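DUF115 domain-containing protein (Magnetospirillum magneticum AMB-1, PDB 5MU5) is a Maf-family glycosyltransferase involved in bacterial flagella formation, probably by attaching sugars to flagellin. Local coordinates at residues P317-L322 with S344-G349; F276-G281 with G304-V309; Y261-H266 with I382-D387; T269-P274 with A519-K524. One frame throughout, in Å; residues are numbered along the deposited sequence.

Following the chain from the N terminus, three first segments come in quick succession: 261-266 opens contact 3, 269-274 opens contact 4 and 276-281 opens contact 2. Contact 2 closes first, at 304-309, and contact 1 then opens and closes in series with it, between 317-322 and 344-349. Both lie within the longer loops that contact 3 ends at 382-387 and contact 4 ends at 519-524; these two long loops cross. Contact 1 pairs two strands in mid-sheet, and contact 2 sets the end of strand 275-278 against the approach to helix 307-312; they meet where Gly304 adjoins Gln320. Contact 3 ties strand 262-263 to the loop before helix 393-404, and contact 4 brings helix 515-528 against the approach to strand 275-278.

Contact 1 of 4, residues P317-L322 with S344-G349; sequences PDFQML and SATLIG
Phe319 and Gln320 run beside Thr346 and Leu347 as paired parallel strands, the two arms of a beta-alpha-beta unit whose connection is helix 327-340, in a Rossmann-like sheet. Four backbone hydrogen bonds join the strands. The N-H of Gln320 meets Thr346 O at 2.8 Å, and Gln320 O in turn accepts from Ile348 N at 2.8 Å; Thr346 N to Asp318 O and Leu322 N to Ile348 O, both 3.1 Å, finish the ladder. On the face bearing Phe319, Met321, Thr346 and Ile348 the packing is largely apolar. Phe319 CD1 lies 3.7 Å from Ile348 CD1, while Thr346 CG2 stands at the ring's edge, in its plane; Thr346 OG1 hydrogen-bonds to Asp363 OD2. An alanine in place of Phe319 would probably leave Ile348 CD1 short of packing and open a gap toward Leu522 and Val525 of helix 515-528. Met321 curls back at chi2 (-65°) and chi3 (-53°); this flexible thioether suits a place beside a branched neighbour, with CE 3.7 Å from Ile348 CG2. Helix 393-404 touches Met321 beyond. On the other face, Gln320 turns its amide from Leu347 to Ser302 OG and Gly304 O, which satisfy a buried polar end. Leu347 bends its end toward the neighbouring strand, its CD2 lying 3.2 Å from Gln320 O and 4.0 Å from Leu322 CB.

Contact 2 of 4, residues F276-G281 with G304-V309; sequences FIVGSG and GTASRV. With SO4 (sulfate ion), chain B.
Ala306 sets its methyl against the end of strand 275-278, where a largely parallel Rossmann-like sheet gives way to the loops at the C-terminal ends of its strands. The direct packing is chiefly a single methyl set against two backbone carbonyls and one valine branch. Ala306 CB sits 3.2 Å from Val278 O and 3.5 Å from Gly279 O, and 4.0 Å from Val278 CG1. Alanine fits because a longer side chain would probably run into the turning backbone; valine supplies a branched wall, placing CG1 anti to its backbone N (chi1 -173°). Polar contacts are of another kind: no hydrogen bond runs straight from one segment to the other, and a sulfate ion, probably from the crystallisation liquor, joins them instead. Ser280 OG donates to its O1 at 3.2 Å. From the other segment Thr305 grips two oxygens, its OG1 donating to O2 at 2.7 Å and its backbone N to O4 at 2.8 Å. In Thr305 a chi1 of 53° places OG1 where it reaches sulfate O2. Bound at the approach to helix 307-312, the anion is consistent with a pocket for a negatively charged group, perhaps a phosphate of a sugar donor. Gly304 has a positive phi, which glycine adopts readily, and a CB there would also collide with sulfate O4. Closest between the two hydroxyl-bearing side chains is Ser280 CB, 3.3 Å from Thr305 OG1.

Contact 3 of 4, residues Y261-H266 with I382-D387; sequences YSILQH and IEYSLD
Tyr384 sets its ring among Ile263, Leu264 and Gln265 where short strand 262-263, near one end of the large Rossmann-like sheet, runs out into a loop; the partner loop, which holds a 3-10 turn, leads toward helix 393-404. The Ile263 and Tyr384 side chains cross at about a right angle, with CG2 of the isoleucine 3.5 Å from CD1 of the ring. Leu264 O comes to the ring's edge, in its plane, 3.3 Å from Tyr384 CD1, and Glu383 CG lies over one face toward the rim. Gln265 runs alongside Tyr384, pointing the same way, its amide turned 34° from the ring plane. Both polar ends have partners nearby: Tyr384 OH bonds to Arg530 NH1 and Gln265 NE2 to Ser528 O. Tyrosine suits the place because it joins a broad aromatic ring to a hydroxyl that reaches this arginine. An alanine here would probably leave Arg530 NH1 without that partner and a gap beside Ile263 and the Gln265 chain. His266 meets the other loop edge on, its CG anti to the carbonyl carbon (chi1 -75°), which carries the ring toward that loop; histidine suits because a ring N-H can point at a carbonyl. His266 NE2 donates to Ser385 O at 2.8 Å, with the oxygen in the ring plane and the nitrogen nearly along the C=O axis; His266 CD2 lies 3.3 Å from Glu383 O. Leu264 and Leu386 cross at about a right angle, their CD2 atoms 3.9 Å apart. Ser385 is itself positioned by Ile382 O, which accepts from both Ser385 N, at 3.1 Å, and Ser385 OG, at 2.7 Å.

Contact 4 of 4, residues T269-P274 with A519-K524; sequences TQLHTP and AKDLAK
Thr273 and Asp521 form the tight part of this contact, where a loop meets one side of helix 515-528. A single carboxylate oxygen, Asp521 OD2, takes two hydrogen bonds from the threonine. The backbone N of Thr273 donates to it at 2.7 Å, with an N-H...O angle of 147°. Thr273 OG1 donates as well, but its modelled 2.4 Å to OD2 is very short, and that exact length is doubtful. Threonine suits the place because one residue offers both an N-H and a hydroxyl, OG1 standing beside the backbone N (chi1 -56°) so that the two converge on one acceptor. The Thr273 N-H would probably help to stabilise the negative charge of this buried carboxylate, with the hydroxyl perhaps adding to it. Leu271 closes over the same group, its CB 3.8 Å from Asp521 OD2, and gives the acid an apolar neighbour. The solvent side is looser and rests on aliphatic carbon. Lys524, one helical turn beyond Asp521, stretches its extended chain past Leu271 in the opposite direction, CD lying 3.5 Å from Leu271 CD2. A lysine works well here, since its methylenes can pack on leucine while the residue remains exposed; the exposed His272 borders this side. Away from it, Thr273 also touches Met517 and Lys518 of helix 515-528, and both Thr273 and Leu522 rest on Val299 of strand 299-303. The helix thereby lies against the loop that leads into strand 275-278, next to that strand's neighbour in the sheet.

Contact 1 of 4, residues P317-L322 with S344-G349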
loop_
_atom_site.group_PDB
_atom_site.type_symbol
_atom_site.label_atom_id
_atom_site.label_comp_id
_atom_site.label_asym_id
_atom_site.label_seq_id
_atom_site.Cartn_x
_atom_site.Cartn_y
_atom_site.Cartn_z
ATOM N N PRO A 317 30.070 0.983 15.512
ATOM C CA PRO A 317 29.371 0.756 14.253
ATOM C C PRO A 317 30.137 1.350 13.074
ATOM O O PRO A 317 30.717 2.417 13.196
ATOM C CB PRO A 317 28.061 1.531 14.409
ATOM C CG PRO A 317 27.920 1.819 15.840
ATOM C CD PRO A 317 29.272 1.760 16.468
ATOM N N ASP A 318 30.130 0.664 11.944
ATOM C CA ASP A 318 30.689 1.197 10.718
ATOM C C ASP A 318 29.605 2.034 10.063
ATOM O O ASP A 318 29.859 3.120 9.536
ATOM C CB ASP A 318 31.137 0.054 9.833
ATOM C CG ASP A 318 32.310 -0.747 10.458
ATOM O OD1 ASP A 318 33.432 -0.192 10.492
ATOM O OD2 ASP A 318 32.117 -1.923 10.889
ATOM N N PHE A 319 28.375 1.535 10.128
ATOM C CA PHE A 319 27.225 2.267 9.618
ATOM C C PHE A 319 26.148 2.344 10.661
ATOM O O PHE A 319 25.946 1.388 11.404
ATOM C CB PHE A 319 26.688 1.633 8.340
ATOM C CG PHE A 319 27.683 1.640 7.226
ATOM C CD1 PHE A 319 28.030 2.833 6.609
ATOM C CD2 PHE A 319 28.300 0.470 6.813
ATOM C CE1 PHE A 319 28.960 2.865 5.584
ATOM C CE2 PHE A 319 29.232 0.491 5.792
ATOM C CZ PHE A 319 29.568 1.699 5.184
ATOM N N GLN A 320 25.502 3.502 10.732
ATOM C CA GLN A 320 24.343 3.713 11.585
ATOM C C GLN A 320 23.145 3.970 10.662
ATOM O O GLN A 320 23.184 4.851 9.793
ATOM C CB GLN A 320 24.574 4.890 12.546
ATOM C CG GLN A 320 23.344 5.338 13.336
ATOM C CD GLN A 320 22.896 4.306 14.358
ATOM O OE1 GLN A 320 23.717 3.622 14.973
ATOM N NE2 GLN A 320 21.591 4.199 14.553
ATOM N N MET A 321 22.083 3.188 10.853
ATOM C CA MET A 321 20.914 3.277 9.981
ATOM C C MET A 321 19.797 4.056 10.643
ATOM O O MET A 321 19.562 3.927 11.868
ATOM C CB MET A 321 20.387 1.901 9.624
ATOM C CG MET A 321 21.422 0.921 9.131
ATOM S SD MET A 321 22.191 1.342 7.571
ATOM C CE MET A 321 20.719 1.591 6.560
ATOM N N LEU A 322 19.124 4.872 9.835
ATOM C CA LEU A 322 17.952 5.588 10.287
ATOM C C LEU A 322 16.913 5.581 9.175
ATOM O O LEU A 322 17.219 5.972 8.043
ATOM C CB LEU A 322 18.300 7.015 10.665
ATOM C CG LEU A 322 17.191 7.785 11.366
ATOM C CD1 LEU A 322 16.824 7.145 12.703
ATOM C CD2 LEU A 322 17.602 9.246 11.555
ATOM N N SER A 344 33.715 7.263 14.159
ATOM C CA SER A 344 33.852 7.322 12.704
ATOM C C SER A 344 32.650 6.735 11.928
ATOM O O SER A 344 32.756 6.514 10.731
ATOM C CB SER A 344 35.089 6.533 12.313
ATOM O OG SER A 344 34.901 5.186 12.717
ATOM N N ALA A 345 31.530 6.468 12.599
ATOM C CA ALA A 345 30.365 5.861 11.936
ATOM C C ALA A 345 29.787 6.752 10.843
ATOM O O ALA A 345 29.676 7.945 11.016
ATOM C CB ALA A 345 29.277 5.527 12.959
ATOM N N THR A 346 29.450 6.155 9.710
ATOM C CA THR A 346 28.735 6.842 8.644
ATOM C C THR A 346 27.254 6.573 8.876
ATOM O O THR A 346 26.869 5.458 9.212
ATOM C CB THR A 346 29.171 6.300 7.268
ATOM O OG1 THR A 346 30.487 6.763 7.006
ATOM C CG2 THR A 346 28.264 6.766 6.127
ATOM N N LEU A 347 26.433 7.596 8.714
ATOM C CA LEU A 347 24.988 7.457 8.822
ATOM C C LEU A 347 24.409 7.150 7.441
ATOM O O LEU A 347 24.691 7.860 6.484
ATOM C CB LEU A 347 24.395 8.750 9.390
ATOM C CG LEU A 347 22.885 8.963 9.587
ATOM C CD1 LEU A 347 22.182 9.125 8.259
ATOM C CD2 LEU A 347 22.224 7.861 10.386
ATOM N N ILE A 348 23.635 6.072 7.331
ATOM C CA ILE A 348 22.904 5.793 6.098
ATOM C C ILE A 348 21.459 5.973 6.462
ATOM O O ILE A 348 20.930 5.230 7.284
ATOM C CB ILE A 348 23.085 4.366 5.572
ATOM C CG1 ILE A 348 24.559 4.113 5.245
ATOM C CG2 ILE A 348 22.191 4.144 4.346
ATOM C CD1 ILE A 348 24.830 2.703 4.757
ATOM N N GLY A 349 20.828 6.967 5.858
ATOM C CA GLY A 349 19.463 7.257 6.158
ATOM C C GLY A 349 18.624 7.523 4.933
ATOM O O GLY A 349 19.120 7.800 3.835
#

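Contact 2 of 4, residues F276-G281 with G304-V309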
loop_
_atom_site.group_PDB
_atom_site.type_symbol
_atom_site.label_atom_id
_atom_site.label_comp_id
_atom_site.label_asym_id
_atom_site.label_seq_id
_atom_site.Cartn_x
_atom_site.Cartn_y
_atom_site.Cartn_z
ATOM N N PHE A 276 27.533 -7.686 10.194
ATOM C CA PHE A 276 26.718 -7.910 11.366
ATOM C C PHE A 276 25.652 -6.845 11.397
ATOM O O PHE A 276 25.977 -5.657 11.490
ATOM C CB PHE A 276 27.508 -7.798 12.660
ATOM C CG PHE A 276 28.530 -8.859 12.850
ATOM C CD1 PHE A 276 28.612 -9.969 12.003
ATOM C CD2 PHE A 276 29.392 -8.767 13.908
ATOM C CE1 PHE A 276 29.547 -10.941 12.223
ATOM C CE2 PHE A 276 30.336 -9.744 14.126
ATOM C CZ PHE A 276 30.418 -10.824 13.290
ATOM N N ILE A 277 24.396 -7.277 11.292
ATOM C CA ILE A 277 23.245 -6.382 11.323
ATOM C C ILE A 277 22.677 -6.486 12.709
ATOM O O ILE A 277 22.304 -7.563 13.140
ATOM C CB ILE A 277 22.224 -6.775 10.258
ATOM C CG1 ILE A 277 22.818 -6.455 8.886
ATOM C CG2 ILE A 277 20.929 -6.003 10.447
ATOM C CD1 ILE A 277 22.238 -7.253 7.756
ATOM N N VAL A 278 22.635 -5.363 13.408
ATOM C CA VAL A 278 22.307 -5.359 14.808
ATOM C C VAL A 278 21.056 -4.553 15.056
ATOM O O VAL A 278 21.034 -3.361 14.812
ATOM C CB VAL A 278 23.443 -4.739 15.650
ATOM C CG1 VAL A 278 23.155 -4.904 17.121
ATOM C CG2 VAL A 278 24.774 -5.398 15.322
ATOM N N GLY A 279 20.021 -5.225 15.556
ATOM C CA GLY A 279 18.784 -4.568 15.961
ATOM C C GLY A 279 18.745 -4.319 17.455
ATOM O O GLY A 279 19.709 -4.603 18.191
ATOM N N SER A 280 17.600 -3.831 17.915
ATOM C CA SER A 280 17.423 -3.466 19.316
ATOM C C SER A 280 16.801 -4.543 20.221
ATOM O O SER A 280 16.447 -4.265 21.347
ATOM C CB SER A 280 16.628 -2.147 19.404
ATOM O OG SER A 280 15.354 -2.259 18.798
ATOM N N GLY A 281 16.709 -5.773 19.755
ATOM C CA GLY A 281 16.182 -6.855 20.587
ATOM C C GLY A 281 17.094 -7.189 21.764
ATOM O O GLY A 281 18.303 -7.251 21.592
ATOM N N GLY A 304 19.092 1.834 14.035
ATOM C CA GLY A 304 18.428 2.716 14.990
ATOM C C GLY A 304 19.033 2.665 16.388
ATOM O O GLY A 304 20.240 2.863 16.538
ATOM N N THR A 305 18.205 2.327 17.387
ATOM C CA THR A 305 18.583 2.368 18.806
ATOM C C THR A 305 19.575 1.315 19.261
ATOM O O THR A 305 20.075 1.382 20.394
ATOM C CB THR A 305 17.342 2.302 19.738
ATOM O OG1 THR A 305 16.523 1.163 19.401
ATOM C CG2 THR A 305 16.529 3.572 19.612
ATOM N N ALA A 306 19.863 0.354 18.395
ATOM C CA ALA A 306 20.907 -0.651 18.656
ATOM C C ALA A 306 22.260 -0.019 18.987
ATOM O O ALA A 306 23.100 -0.623 19.643
ATOM C CB ALA A 306 21.074 -1.517 17.429
ATOM N N SER A 307 22.476 1.198 18.514
ATOM C CA SER A 307 23.750 1.877 18.701
ATOM C C SER A 307 24.123 2.032 20.177
ATOM O O SER A 307 25.296 1.908 20.548
ATOM C CB SER A 307 23.707 3.247 18.013
ATOM O OG SER A 307 22.645 4.054 18.519
ATOM N N ARG A 308 23.115 2.256 21.012
ATOM C CA ARG A 308 23.323 2.424 22.446
ATOM C C ARG A 308 24.078 1.251 23.070
ATOM O O ARG A 308 25.074 1.456 23.757
ATOM C CB ARG A 308 21.977 2.639 23.154
ATOM C CG ARG A 308 22.107 2.878 24.633
ATOM C CD ARG A 308 20.776 3.260 25.281
ATOM N NE ARG A 308 20.352 4.644 25.010
ATOM C CZ ARG A 308 20.915 5.740 25.535
ATOM N NH1 ARG A 308 21.969 5.650 26.353
ATOM N NH2 ARG A 308 20.435 6.937 25.224
ATOM N N VAL A 309 23.627 0.026 22.812
ATOM C CA VAL A 309 24.245 -1.159 23.409
ATOM C C VAL A 309 25.622 -1.463 22.793
ATOM O O VAL A 309 26.545 -1.901 23.480
ATOM C CB VAL A 309 23.307 -2.402 23.372
ATOM C CG1 VAL A 309 23.007 -2.874 21.950
ATOM C CG2 VAL A 309 23.919 -3.538 24.197
HETATM S S SO4 B . 14.634 1.086 16.744
HETATM O O1 SO4 B . 15.424 -0.127 16.416
HETATM O O2 SO4 B . 14.145 0.924 18.149
HETATM O O3 SO4 B . 13.476 1.208 15.797
HETATM O O4 SO4 B . 15.517 2.281 16.560
#

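Contact 3 of 4, residues Y261-H266 with I382-D387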
loop_
_atom_site.group_PDB
_atom_site.type_symbol
_atom_site.label_atom_id
_atom_site.label_comp_id
_atom_site.label_asym_id
_atom_site.label_seq_id
_atom_site.Cartn_x
_atom_site.Cartn_y
_atom_site.Cartn_z
ATOM N N TYR A 261 27.128 15.403 1.517
ATOM C CA TYR A 261 26.418 14.180 1.739
ATOM C C TYR A 261 26.686 13.374 0.502
ATOM O O TYR A 261 27.156 13.911 -0.498
ATOM C CB TYR A 261 24.916 14.396 1.949
ATOM C CG TYR A 261 24.204 14.929 0.746
ATOM C CD1 TYR A 261 23.723 14.076 -0.236
ATOM C CD2 TYR A 261 23.994 16.292 0.598
ATOM C CE1 TYR A 261 23.052 14.569 -1.339
ATOM C CE2 TYR A 261 23.310 16.802 -0.504
ATOM C CZ TYR A 261 22.850 15.934 -1.470
ATOM O OH TYR A 261 22.192 16.426 -2.571
ATOM N N SER A 262 26.399 12.087 0.587
ATOM C CA SER A 262 26.500 11.195 -0.540
ATOM C C SER A 262 25.193 10.421 -0.699
ATOM O O SER A 262 24.309 10.499 0.150
ATOM C CB SER A 262 27.661 10.244 -0.353
ATOM O OG SER A 262 28.886 10.939 -0.250
ATOM N N ILE A 263 25.089 9.703 -1.811
ATOM C CA ILE A 263 23.893 9.000 -2.207
ATOM C C ILE A 263 24.224 7.540 -2.372
ATOM O O ILE A 263 25.212 7.203 -3.024
ATOM C CB ILE A 263 23.398 9.483 -3.578
ATOM C CG1 ILE A 263 23.151 10.989 -3.573
ATOM C CG2 ILE A 263 22.105 8.772 -3.936
ATOM C CD1 ILE A 263 22.177 11.433 -2.497
ATOM N N LEU A 264 23.392 6.676 -1.805
ATOM C CA LEU A 264 23.581 5.236 -1.904
ATOM C C LEU A 264 23.306 4.700 -3.313
ATOM O O LEU A 264 22.369 5.114 -3.983
ATOM C CB LEU A 264 22.694 4.538 -0.894
ATOM C CG LEU A 264 22.879 3.026 -0.762
ATOM C CD1 LEU A 264 22.505 2.544 0.636
ATOM C CD2 LEU A 264 22.042 2.281 -1.795
ATOM N N GLN A 265 24.120 3.735 -3.724
ATOM C CA GLN A 265 24.056 3.135 -5.061
ATOM C C GLN A 265 24.164 1.608 -4.929
ATOM O O GLN A 265 24.861 1.121 -4.060
ATOM C CB GLN A 265 25.197 3.698 -5.883
ATOM C CG GLN A 265 25.083 3.520 -7.363
ATOM C CD GLN A 265 25.988 4.484 -8.118
ATOM O OE1 GLN A 265 25.651 4.943 -9.205
ATOM N NE2 GLN A 265 27.116 4.827 -7.532
ATOM N N HIS A 266 23.410 0.872 -5.744
ATOM C CA HIS A 266 23.459 -0.581 -5.759
ATOM C C HIS A 266 24.738 -1.010 -6.406
ATOM O O HIS A 266 25.173 -0.405 -7.356
ATOM C CB HIS A 266 22.281 -1.168 -6.525
ATOM C CG HIS A 266 20.994 -1.093 -5.772
ATOM N ND1 HIS A 266 20.388 -2.204 -5.218
ATOM C CD2 HIS A 266 20.223 -0.035 -5.430
ATOM C CE1 HIS A 266 19.282 -1.832 -4.592
ATOM N NE2 HIS A 266 19.164 -0.521 -4.697
ATOM N N ILE A 382 15.923 5.315 -9.891
ATOM C CA ILE A 382 15.610 4.091 -9.183
ATOM C C ILE A 382 16.840 3.407 -8.579
ATOM O O ILE A 382 16.752 2.811 -7.507
ATOM C CB ILE A 382 14.813 3.125 -10.098
ATOM C CG1 ILE A 382 14.197 1.975 -9.296
ATOM C CG2 ILE A 382 15.676 2.591 -11.236
ATOM C CD1 ILE A 382 13.105 2.398 -8.332
ATOM N N GLU A 383 17.988 3.520 -9.240
ATOM C CA GLU A 383 19.233 2.922 -8.723
ATOM C C GLU A 383 19.739 3.492 -7.380
ATOM O O GLU A 383 20.672 2.948 -6.793
ATOM C CB GLU A 383 20.362 2.968 -9.775
ATOM C CG GLU A 383 20.906 4.343 -10.149
ATOM C CD GLU A 383 20.232 4.955 -11.366
ATOM O OE1 GLU A 383 18.974 5.044 -11.411
ATOM O OE2 GLU A 383 20.975 5.365 -12.291
ATOM N N TYR A 384 19.143 4.585 -6.901
ATOM C CA TYR A 384 19.539 5.187 -5.629
ATOM C C TYR A 384 18.495 4.975 -4.528
ATOM O O TYR A 384 18.545 5.625 -3.483
ATOM C CB TYR A 384 19.834 6.686 -5.812
ATOM C CG TYR A 384 20.789 6.991 -6.944
ATOM C CD1 TYR A 384 22.163 6.809 -6.797
ATOM C CD2 TYR A 384 20.325 7.486 -8.160
ATOM C CE1 TYR A 384 23.041 7.100 -7.834
ATOM C CE2 TYR A 384 21.195 7.774 -9.203
ATOM C CZ TYR A 384 22.539 7.571 -9.033
ATOM O OH TYR A 384 23.388 7.840 -10.046
ATOM N N SER A 385 17.547 4.076 -4.762
ATOM C CA SER A 385 16.543 3.748 -3.751
ATOM C C SER A 385 16.739 2.317 -3.304
ATOM O O SER A 385 17.552 1.584 -3.869
ATOM C CB SER A 385 15.110 3.924 -4.278
ATOM O OG SER A 385 14.942 3.222 -5.479
ATOM N N LEU A 386 16.010 1.958 -2.256
ATOM C CA LEU A 386 15.984 0.619 -1.740
ATOM C C LEU A 386 14.544 0.121 -1.722
ATOM O O LEU A 386 13.612 0.906 -1.549
ATOM C CB LEU A 386 16.543 0.593 -0.321
ATOM C CG LEU A 386 17.998 1.015 -0.174
ATOM C CD1 LEU A 386 18.331 1.100 1.295
ATOM C CD2 LEU A 386 18.950 0.064 -0.889
ATOM N N ASP A 387 14.402 -1.182 -1.951
ATOM C CA ASP A 387 13.167 -1.915 -1.770
ATOM C C ASP A 387 13.215 -2.540 -0.386
ATOM O O ASP A 387 14.303 -2.878 0.117
ATOM C CB ASP A 387 13.074 -3.059 -2.776
ATOM C CG ASP A 387 12.894 -2.583 -4.194
ATOM O OD1 ASP A 387 12.348 -1.475 -4.390
ATOM O OD2 ASP A 387 13.292 -3.331 -5.119
#

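Contact 4 of 4, residues T269-P274 with A519-K524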
loop_
_atom_site.group_PDB
_atom_site.type_symbol
_atom_site.label_atom_id
_atom_site.label_comp_id
_atom_site.label_asym_id
_atom_site.label_seq_id
_atom_site.Cartn_x
_atom_site.Cartn_y
_atom_site.Cartn_z
ATOM N N THR A 269 28.751 -6.019 -7.908
ATOM C CA THR A 269 29.633 -7.062 -7.400
ATOM C C THR A 269 29.496 -7.329 -5.907
ATOM O O THR A 269 29.020 -6.498 -5.154
ATOM C CB THR A 269 31.109 -6.734 -7.702
ATOM O OG1 THR A 269 31.426 -5.449 -7.168
ATOM C CG2 THR A 269 31.371 -6.745 -9.211
ATOM N N GLN A 270 29.972 -8.497 -5.508
ATOM C CA GLN A 270 29.842 -8.987 -4.157
ATOM C C GLN A 270 31.050 -8.645 -3.313
ATOM O O GLN A 270 32.161 -8.590 -3.807
ATOM C CB GLN A 270 29.724 -10.500 -4.167
ATOM C CG GLN A 270 28.579 -11.050 -4.993
ATOM C CD GLN A 270 28.501 -12.570 -4.898
ATOM O OE1 GLN A 270 28.914 -13.170 -3.891
ATOM N NE2 GLN A 270 27.978 -13.200 -5.943
ATOM N N LEU A 271 30.818 -8.448 -2.023
ATOM C CA LEU A 271 31.881 -8.194 -1.077
ATOM C C LEU A 271 31.908 -9.418 -0.189
ATOM O O LEU A 271 30.860 -9.946 0.179
ATOM C CB LEU A 271 31.568 -6.936 -0.270
ATOM C CG LEU A 271 31.311 -5.705 -1.146
ATOM C CD1 LEU A 271 30.802 -4.540 -0.312
ATOM C CD2 LEU A 271 32.571 -5.316 -1.912
ATOM N N HIS A 272 33.096 -9.885 0.141
ATOM C CA HIS A 272 33.236 -11.071 0.968
ATOM C C HIS A 272 33.372 -10.820 2.475
ATOM O O HIS A 272 33.287 -11.755 3.238
ATOM C CB HIS A 272 34.388 -11.927 0.457
ATOM C CG HIS A 272 34.136 -12.495 -0.904
ATOM N ND1 HIS A 272 34.793 -12.048 -2.031
ATOM C CD2 HIS A 272 33.271 -13.448 -1.325
ATOM C CE1 HIS A 272 34.349 -12.708 -3.088
ATOM N NE2 HIS A 272 33.425 -13.563 -2.686
ATOM N N THR A 273 33.577 -9.591 2.911
ATOM C CA THR A 273 33.603 -9.326 4.344
ATOM C C THR A 273 32.196 -9.566 4.894
ATOM O O THR A 273 31.215 -9.110 4.312
ATOM C CB THR A 273 33.999 -7.873 4.665
ATOM O OG1 THR A 273 35.252 -7.585 4.060
ATOM C CG2 THR A 273 34.144 -7.659 6.160
ATOM N N PRO A 274 32.091 -10.293 6.008
ATOM C CA PRO A 274 30.754 -10.466 6.550
ATOM C C PRO A 274 30.240 -9.190 7.180
ATOM O O PRO A 274 31.012 -8.335 7.568
ATOM C CB PRO A 274 30.914 -11.565 7.610
ATOM C CG PRO A 274 32.359 -11.760 7.797
ATOM C CD PRO A 274 33.128 -10.950 6.804
ATOM N N ALA A 519 38.853 -3.620 5.474
ATOM C CA ALA A 519 39.295 -2.309 4.979
ATOM C C ALA A 519 39.136 -2.204 3.475
ATOM O O ALA A 519 38.762 -1.154 2.961
ATOM C CB ALA A 519 40.735 -2.036 5.363
ATOM N N LYS A 520 39.431 -3.296 2.777
ATOM C CA LYS A 520 39.260 -3.342 1.327
ATOM C C LYS A 520 37.788 -3.127 0.988
ATOM O O LYS A 520 37.433 -2.240 0.218
ATOM C CB LYS A 520 39.748 -4.681 0.774
ATOM C CG LYS A 520 39.707 -4.798 -0.736
ATOM C CD LYS A 520 40.216 -6.161 -1.179
ATOM C CE LYS A 520 40.123 -6.358 -2.695
ATOM N NZ LYS A 520 41.131 -5.580 -3.479
ATOM N N ASP A 521 36.928 -3.938 1.595
ATOM C CA ASP A 521 35.504 -3.866 1.326
ATOM C C ASP A 521 34.865 -2.537 1.733
ATOM O O ASP A 521 34.011 -2.052 1.016
ATOM C CB ASP A 521 34.796 -5.086 1.918
ATOM C CG ASP A 521 35.180 -6.410 1.184
ATOM O OD1 ASP A 521 35.868 -6.351 0.126
ATOM O OD2 ASP A 521 34.792 -7.507 1.674
ATOM N N LEU A 522 35.303 -1.907 2.819
ATOM C CA LEU A 522 34.823 -0.550 3.139
ATOM C C LEU A 522 35.282 0.492 2.124
ATOM O O LEU A 522 34.552 1.442 1.822
ATOM C CB LEU A 522 35.219 -0.126 4.562
ATOM C CG LEU A 522 34.422 -0.862 5.657
ATOM C CD1 LEU A 522 34.937 -0.480 7.023
ATOM C CD2 LEU A 522 32.941 -0.550 5.568
ATOM N N ALA A 523 36.488 0.319 1.583
ATOM C CA ALA A 523 36.960 1.201 0.523
ATOM C C ALA A 523 36.050 1.071 -0.717
ATOM O O ALA A 523 35.682 2.069 -1.327
ATOM C CB ALA A 523 38.409 0.886 0.187
ATOM N N LYS A 524 35.662 -0.150 -1.078
ATOM C CA LYS A 524 34.727 -0.343 -2.214
ATOM C C LYS A 524 33.391 0.325 -1.957
ATOM O O LYS A 524 32.867 1.060 -2.781
ATOM C CB LYS A 524 34.494 -1.829 -2.484
ATOM C CG LYS A 524 35.717 -2.514 -3.048
ATOM C CD LYS A 524 35.491 -3.974 -3.373
ATOM C CE LYS A 524 36.653 -4.442 -4.227
ATOM N NZ LYS A 524 36.710 -5.921 -4.312
#